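Long-range contacts in putative carbonic anhydrase (Streptococcus mutans, PDB 3LAS), which probably catalyses the reversible hydration of carbon dioxide to hydrogencarbonate as a zinc-dependent carbonic anhydrase of the beta class: residues E103-L108 with Q119-F124; R32-T37 with H57-A62. All coordinates share one frame; numbering follows the deposited sequence.

Contact 2 (32-37 with 57-62) lies in the core of the subunit, its centre about 5 Å from that of the chain, whereas contact 1 (103-108 with 119-124) is peripheral, about 19 Å out. Their centres are about 23 Å apart, and with about 5 Å between nearest atoms they do not touch. Contact 2 leads directly into the metal site: Thr-37 precedes Cys-38, which binds zinc together with His-91 and Cys-94. Contact 1 stands further off, the side chain of Phe-121 being about 12 Å from the zinc ion, and borders a bound guanidine instead. Both contacts meet the second subunit of the dimer.

Contact 1 of 2, residues E103-L108 with Q119-F124; sequences EFTEQL and QDFLPF. With GAI (guanidine), chain I.
From the irregular 119-124 segment Phe-121 points its ring at helix 101-112, where Phe-104, Thr-105 and Leu-108 meet it. Phe-104 meets the ring squarely: with CG anti to the backbone N (chi1 -170°), it sends its edge onto one face of Phe-121 in a T-shaped stack, planes at 89° and ring centroids 5.1 Å apart. CD1 of Phe-104 stands over the centre of that face, while CE1 comes to 3.8 Å from CD1 of Phe-121. Leu-108, one helical turn on, meets the ring tip to tip, its CD1 3.7 Å from CZ of Phe-121. Thr-105 crosses obliquely and offers its methyl, with CG2 3.7 Å from CE2 of Phe-121; its hydroxyl turns back to Asn-101 O. This is a loop aromatic packed on a helix at the subunit interface, where Val-75 of the second subunit touches both phenylalanines. Packing loosens toward Gln-119. Its chain, bent at chi2, leads the exposed amide away from the helix and past the guanidine, which is hydrogen-bonded to Asp-68 O of the second subunit. Only van der Waals approaches join it here: NE2 of Gln-119 lies 3.5 Å from GAI N2, and GAI N3 comes obliquely to the Phe-121 ring. Asp-120 faces away and forms an Asx turn, Leu-122 N meeting OD1 from above the carboxylate plane, while Asn-101 ties loop to helix start by bonding Asp-120 OD1 and Phe-121 N.

Contact 2 of 2, residues R32-T37 with H57-A62; sequences RVAIVT and HILRNA
Strands 33-37 and 57-61 run parallel, their axes 4.6 Å apart at closest approach and inclined by 18°, joined by a ladder of five backbone hydrogen bonds that is most bent at its start, His-57 N to Val-33 O (139°), and straightest where Ile-35 N reaches His-57 O at 2.8 Å (168°).

On one face lie Ala-34, Val-36, His-57 and Leu-59. The short methyl of Ala-34 lies against Leu-74 and Ser-77 of helix 68-80, which covers this side; within the pair its CB is 4.0 Å from CB of His-57 and 4.2 Å from CD1 of Leu-59. The imidazole of His-57 leads away from the strand pair, and its ND1 is hydrogen-bonded to Ser-77 OG. The pair belongs to a right-handed beta-alpha-beta crossover, strand 33-38, helix 45-49, strand 56-61, within the alpha/beta fold of beta-class carbonic anhydrases. Strand 56-61 is outermost in this chain's sheet, and Ile-58 and Arg-60 make backbone hydrogen bonds to the second subunit, so this edge meets the dimer partner.

On the other face the branched Ile-35 and Ile-58 suit a buried strand and pack under helix 45-49, CD1 of Ile-35 lying 4.3 Å from CG1 of Ile-58. Thr-37 and Arg-60 run side by side. CG2 of Thr-37 takes the crowded position between backbone N and carbonyl carbon, resting 3.8 Å from CG of Arg-60, while OG1, anti to N, is hydrogen-bonded to Leu-89 O. The Arg-60 chain bends at chi3, and its NH2 is hydrogen-bonded to the carbonyls of Cys-38, a zinc ligand, and Leu-43; its side chain also comes near Asp-40, a predicted zinc-binding residue.

Contact 1 of 2, residues E103-L108 with Q119-F124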
loop_
_atom_site.group_PDB
_atom_site.type_symbol
_atom_site.label_atom_id
_atom_site.label_comp_id
_atom_site.label_asym_id
_atom_site.label_seq_id
_atom_site.Cartn_x
_atom_site.Cartn_y
_atom_site.Cartn_z
ATOM N N GLU A 103 2.110 3.115 25.006
ATOM C CA GLU A 103 2.871 4.396 24.992
ATOM C C GLU A 103 2.248 5.276 23.878
ATOM O O GLU A 103 2.035 6.474 24.063
ATOM C CB GLU A 103 4.329 4.150 24.497
ATOM C CG GLU A 103 5.246 3.234 25.307
ATOM C CD GLU A 103 6.607 2.949 24.612
ATOM O OE1 GLU A 103 6.707 2.886 23.288
ATOM O OE2 GLU A 103 7.547 2.784 25.428
ATOM N N PHE A 104 1.908 4.675 22.731
ATOM C CA PHE A 104 1.459 5.489 21.590
ATOM C C PHE A 104 0.081 6.048 21.886
ATOM O O PHE A 104 -0.213 7.186 21.640
ATOM C CB PHE A 104 1.473 4.654 20.352
ATOM C CG PHE A 104 1.271 5.454 19.117
ATOM C CD1 PHE A 104 0.377 5.045 18.178
ATOM C CD2 PHE A 104 2.051 6.573 18.780
ATOM C CE1 PHE A 104 0.215 5.712 16.965
ATOM C CE2 PHE A 104 1.863 7.238 17.522
ATOM C CZ PHE A 104 0.901 6.822 16.659
ATOM N N THR A 105 -0.777 5.267 22.552
ATOM C CA THR A 105 -2.143 5.724 22.758
ATOM C C THR A 105 -2.077 6.794 23.860
ATOM O O THR A 105 -2.828 7.783 23.794
ATOM C CB THR A 105 -3.206 4.491 22.953
ATOM O OG1 THR A 105 -2.724 3.879 24.082
ATOM C CG2 THR A 105 -3.215 3.607 21.745
ATOM N N GLU A 106 -1.124 6.722 24.792
ATOM C CA GLU A 106 -0.996 7.867 25.731
ATOM C C GLU A 106 -0.572 9.152 24.987
ATOM O O GLU A 106 -1.068 10.269 25.301
ATOM C CB GLU A 106 0.026 7.568 26.820
ATOM C CG GLU A 106 -0.500 6.613 27.897
ATOM C CD GLU A 106 -1.863 7.056 28.406
ATOM O OE1 GLU A 106 -1.950 8.169 29.006
ATOM O OE2 GLU A 106 -2.849 6.284 28.185
ATOM N N GLN A 107 0.404 9.029 24.028
ATOM C CA GLN A 107 0.801 10.132 23.258
ATOM C C GLN A 107 -0.342 10.744 22.453
ATOM O O GLN A 107 -0.501 11.987 22.376
ATOM C CB GLN A 107 1.907 9.687 22.304
ATOM C CG GLN A 107 2.509 10.849 21.424
ATOM C CD GLN A 107 3.515 10.360 20.437
ATOM O OE1 GLN A 107 3.479 10.686 19.192
ATOM N NE2 GLN A 107 4.407 9.539 20.906
ATOM N N LEU A 108 -1.199 9.909 21.845
ATOM C CA LEU A 108 -2.327 10.428 21.125
ATOM C C LEU A 108 -3.314 11.163 22.034
ATOM O O LEU A 108 -3.914 12.154 21.615
ATOM C CB LEU A 108 -3.021 9.334 20.338
ATOM C CG LEU A 108 -2.119 8.632 19.331
ATOM C CD1 LEU A 108 -2.922 7.539 18.678
ATOM C CD2 LEU A 108 -1.602 9.534 18.174
ATOM N N GLN A 119 -7.565 0.619 20.664
ATOM C CA GLN A 119 -7.225 0.311 19.248
ATOM C C GLN A 119 -5.854 -0.288 19.174
ATOM O O GLN A 119 -4.868 0.202 19.836
ATOM C CB GLN A 119 -7.124 1.612 18.466
ATOM C CG GLN A 119 -8.350 2.382 18.362
ATOM C CD GLN A 119 -9.421 1.679 17.507
ATOM O OE1 GLN A 119 -10.575 1.589 17.932
ATOM N NE2 GLN A 119 -9.015 1.072 16.405
ATOM N N ASP A 120 -5.719 -1.263 18.300
ATOM C CA ASP A 120 -4.468 -1.978 18.142
ATOM C C ASP A 120 -3.742 -1.370 16.925
ATOM O O ASP A 120 -4.169 -1.509 15.780
ATOM C CB ASP A 120 -4.751 -3.457 17.891
ATOM C CG ASP A 120 -3.496 -4.287 17.958
ATOM O OD1 ASP A 120 -2.410 -3.752 18.058
ATOM O OD2 ASP A 120 -3.608 -5.583 17.970
ATOM N N PHE A 121 -2.663 -0.692 17.173
ATOM C CA PHE A 121 -1.827 -0.141 16.105
ATOM C C PHE A 121 -0.901 -1.148 15.484
ATOM O O PHE A 121 -0.148 -0.804 14.521
ATOM C CB PHE A 121 -1.083 1.125 16.563
ATOM C CG PHE A 121 -2.057 2.273 16.760
ATOM C CD1 PHE A 121 -2.325 3.152 15.732
ATOM C CD2 PHE A 121 -2.703 2.442 17.982
ATOM C CE1 PHE A 121 -3.256 4.181 15.871
ATOM C CE2 PHE A 121 -3.643 3.520 18.119
ATOM C CZ PHE A 121 -3.902 4.347 17.024
ATOM N N LEU A 122 -0.907 -2.394 15.962
ATOM C CA LEU A 122 -0.206 -3.510 15.336
ATOM C C LEU A 122 1.322 -3.394 15.347
ATOM O O LEU A 122 2.000 -3.724 14.381
ATOM C CB LEU A 122 -0.717 -3.891 13.935
ATOM C CG LEU A 122 -2.197 -4.046 13.798
ATOM C CD1 LEU A 122 -2.672 -4.204 12.352
ATOM C CD2 LEU A 122 -2.722 -5.191 14.666
ATOM N N PRO A 123 1.961 -2.949 16.463
ATOM C CA PRO A 123 3.413 -2.964 16.557
ATOM C C PRO A 123 3.967 -4.379 16.611
ATOM O O PRO A 123 3.176 -5.338 16.840
ATOM C CB PRO A 123 3.696 -2.190 17.911
ATOM C CG PRO A 123 2.504 -2.609 18.768
ATOM C CD PRO A 123 1.306 -2.606 17.756
ATOM N N PHE A 124 5.269 -4.455 16.465
ATOM C CA PHE A 124 5.914 -5.776 16.692
ATOM C C PHE A 124 7.328 -5.487 17.151
ATOM O O PHE A 124 7.967 -4.395 16.899
ATOM C CB PHE A 124 5.866 -6.657 15.384
ATOM C CG PHE A 124 6.598 -6.093 14.183
ATOM C CD1 PHE A 124 7.970 -6.122 14.116
ATOM C CD2 PHE A 124 5.878 -5.645 13.110
ATOM C CE1 PHE A 124 8.639 -5.662 12.953
ATOM C CE2 PHE A 124 6.535 -5.193 11.921
ATOM C CZ PHE A 124 7.871 -5.183 11.878
HETATM C C GAI I . -7.159 3.419 13.960
HETATM N N1 GAI I . -7.962 3.558 12.895
HETATM N N2 GAI I . -6.507 2.375 14.419
HETATM N N3 GAI I . -7.022 4.070 15.033
#

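Contact 2 of 2, residues R32-T37 with H57-A62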
loop_
_atom_site.group_PDB
_atom_site.type_symbol
_atom_site.label_atom_id
_atom_site.label_comp_id
_atom_site.label_asym_id
_atom_site.label_seq_id
_atom_site.Cartn_x
_atom_site.Cartn_y
_atom_site.Cartn_z
ATOM N N ARG A 32 0.602 -12.647 -11.457
ATOM C CA ARG A 32 -0.395 -13.266 -10.530
ATOM C C ARG A 32 0.046 -13.200 -9.099
ATOM O O ARG A 32 -0.428 -13.947 -8.244
ATOM C CB ARG A 32 -0.837 -14.661 -10.922
ATOM C CG ARG A 32 -1.376 -14.703 -12.395
ATOM C CD ARG A 32 -2.063 -16.005 -12.559
ATOM N NE ARG A 32 -2.471 -16.455 -13.863
ATOM C CZ ARG A 32 -1.682 -16.855 -14.841
ATOM N NH1 ARG A 32 -0.346 -16.674 -14.766
ATOM N NH2 ARG A 32 -2.311 -17.376 -15.917
ATOM N N VAL A 33 0.874 -12.201 -8.741
ATOM C CA VAL A 33 1.335 -12.028 -7.361
ATOM C C VAL A 33 0.775 -10.747 -6.775
ATOM O O VAL A 33 0.692 -9.703 -7.477
ATOM C CB VAL A 33 2.887 -11.974 -7.293
ATOM C CG1 VAL A 33 3.329 -11.754 -5.829
ATOM C CG2 VAL A 33 3.513 -13.215 -7.861
ATOM N N ALA A 34 0.407 -10.804 -5.506
ATOM C CA ALA A 34 0.149 -9.633 -4.659
ATOM C C ALA A 34 1.178 -9.597 -3.566
ATOM O O ALA A 34 1.415 -10.653 -2.867
ATOM C CB ALA A 34 -1.255 -9.691 -4.097
ATOM N N ILE A 35 1.807 -8.436 -3.372
ATOM C CA ILE A 35 2.795 -8.228 -2.292
ATOM C C ILE A 35 2.175 -7.440 -1.201
ATOM O O ILE A 35 1.478 -6.444 -1.481
ATOM C CB ILE A 35 3.971 -7.453 -2.895
ATOM C CG1 ILE A 35 4.649 -8.313 -4.009
ATOM C CG2 ILE A 35 5.028 -7.073 -1.817
ATOM C CD1 ILE A 35 5.215 -7.417 -5.104
ATOM N N VAL A 36 2.321 -7.858 0.051
ATOM C CA VAL A 36 1.849 -7.090 1.255
ATOM C C VAL A 36 3.075 -6.601 1.976
ATOM O O VAL A 36 3.899 -7.450 2.421
ATOM C CB VAL A 36 1.001 -8.012 2.149
ATOM C CG1 VAL A 36 0.580 -7.326 3.462
ATOM C CG2 VAL A 36 -0.223 -8.567 1.380
ATOM N N THR A 37 3.251 -5.291 2.076
ATOM C CA THR A 37 4.458 -4.778 2.700
ATOM C C THR A 37 4.199 -3.454 3.415
ATOM O O THR A 37 3.048 -2.996 3.529
ATOM C CB THR A 37 5.594 -4.668 1.672
ATOM O OG1 THR A 37 6.848 -4.440 2.305
ATOM C CG2 THR A 37 5.313 -3.632 0.608
ATOM N N HIS A 57 0.436 -6.768 -7.966
ATOM C CA HIS A 57 -0.208 -5.868 -7.044
ATOM C C HIS A 57 0.676 -5.595 -5.828
ATOM O O HIS A 57 1.415 -6.497 -5.368
ATOM C CB HIS A 57 -1.562 -6.476 -6.523
ATOM C CG HIS A 57 -2.655 -6.315 -7.510
ATOM N ND1 HIS A 57 -3.656 -7.246 -7.714
ATOM C CD2 HIS A 57 -2.886 -5.305 -8.386
ATOM C CE1 HIS A 57 -4.521 -6.772 -8.603
ATOM N NE2 HIS A 57 -4.040 -5.608 -9.079
ATOM N N ILE A 58 0.615 -4.352 -5.380
ATOM C CA ILE A 58 1.487 -3.912 -4.237
ATOM C C ILE A 58 0.578 -3.279 -3.223
ATOM O O ILE A 58 -0.034 -2.243 -3.485
ATOM C CB ILE A 58 2.590 -2.937 -4.673
ATOM C CG1 ILE A 58 3.426 -3.598 -5.811
ATOM C CG2 ILE A 58 3.469 -2.576 -3.497
ATOM C CD1 ILE A 58 4.335 -2.560 -6.537
ATOM N N LEU A 59 0.390 -3.968 -2.094
ATOM C CA LEU A 59 -0.415 -3.519 -0.942
ATOM C C LEU A 59 0.535 -3.026 0.107
ATOM O O LEU A 59 1.534 -3.698 0.408
ATOM C CB LEU A 59 -1.295 -4.617 -0.356
ATOM C CG LEU A 59 -2.437 -5.123 -1.243
ATOM C CD1 LEU A 59 -1.953 -5.952 -2.436
ATOM C CD2 LEU A 59 -3.301 -6.052 -0.421
ATOM N N ARG A 60 0.256 -1.856 0.700
ATOM C CA ARG A 60 1.225 -1.299 1.693
ATOM C C ARG A 60 0.453 -0.615 2.768
ATOM O O ARG A 60 -0.483 0.166 2.556
ATOM C CB ARG A 60 2.143 -0.254 1.048
ATOM C CG ARG A 60 2.881 -0.798 -0.208
ATOM C CD ARG A 60 3.889 0.178 -0.828
ATOM N NE ARG A 60 5.069 0.287 0.090
ATOM C CZ ARG A 60 6.212 0.859 -0.214
ATOM N NH1 ARG A 60 6.447 1.327 -1.434
ATOM N NH2 ARG A 60 7.156 0.929 0.685
ATOM N N ASN A 61 0.889 -0.848 4.016
ATOM C CA ASN A 61 0.301 -0.236 5.202
ATOM C C ASN A 61 1.393 -0.061 6.239
ATOM O O ASN A 61 2.582 -0.344 5.970
ATOM C CB ASN A 61 -0.941 -0.963 5.712
ATOM C CG ASN A 61 -0.594 -2.345 6.290
ATOM O OD1 ASN A 61 0.583 -2.619 6.536
ATOM N ND2 ASN A 61 -1.605 -3.114 6.594
ATOM N N ALA A 62 1.041 0.427 7.446
ATOM C CA ALA A 62 2.102 0.571 8.476
ATOM C C ALA A 62 2.467 -0.823 9.003
ATOM O O ALA A 62 1.648 -1.547 9.566
ATOM C CB ALA A 62 1.636 1.441 9.615
#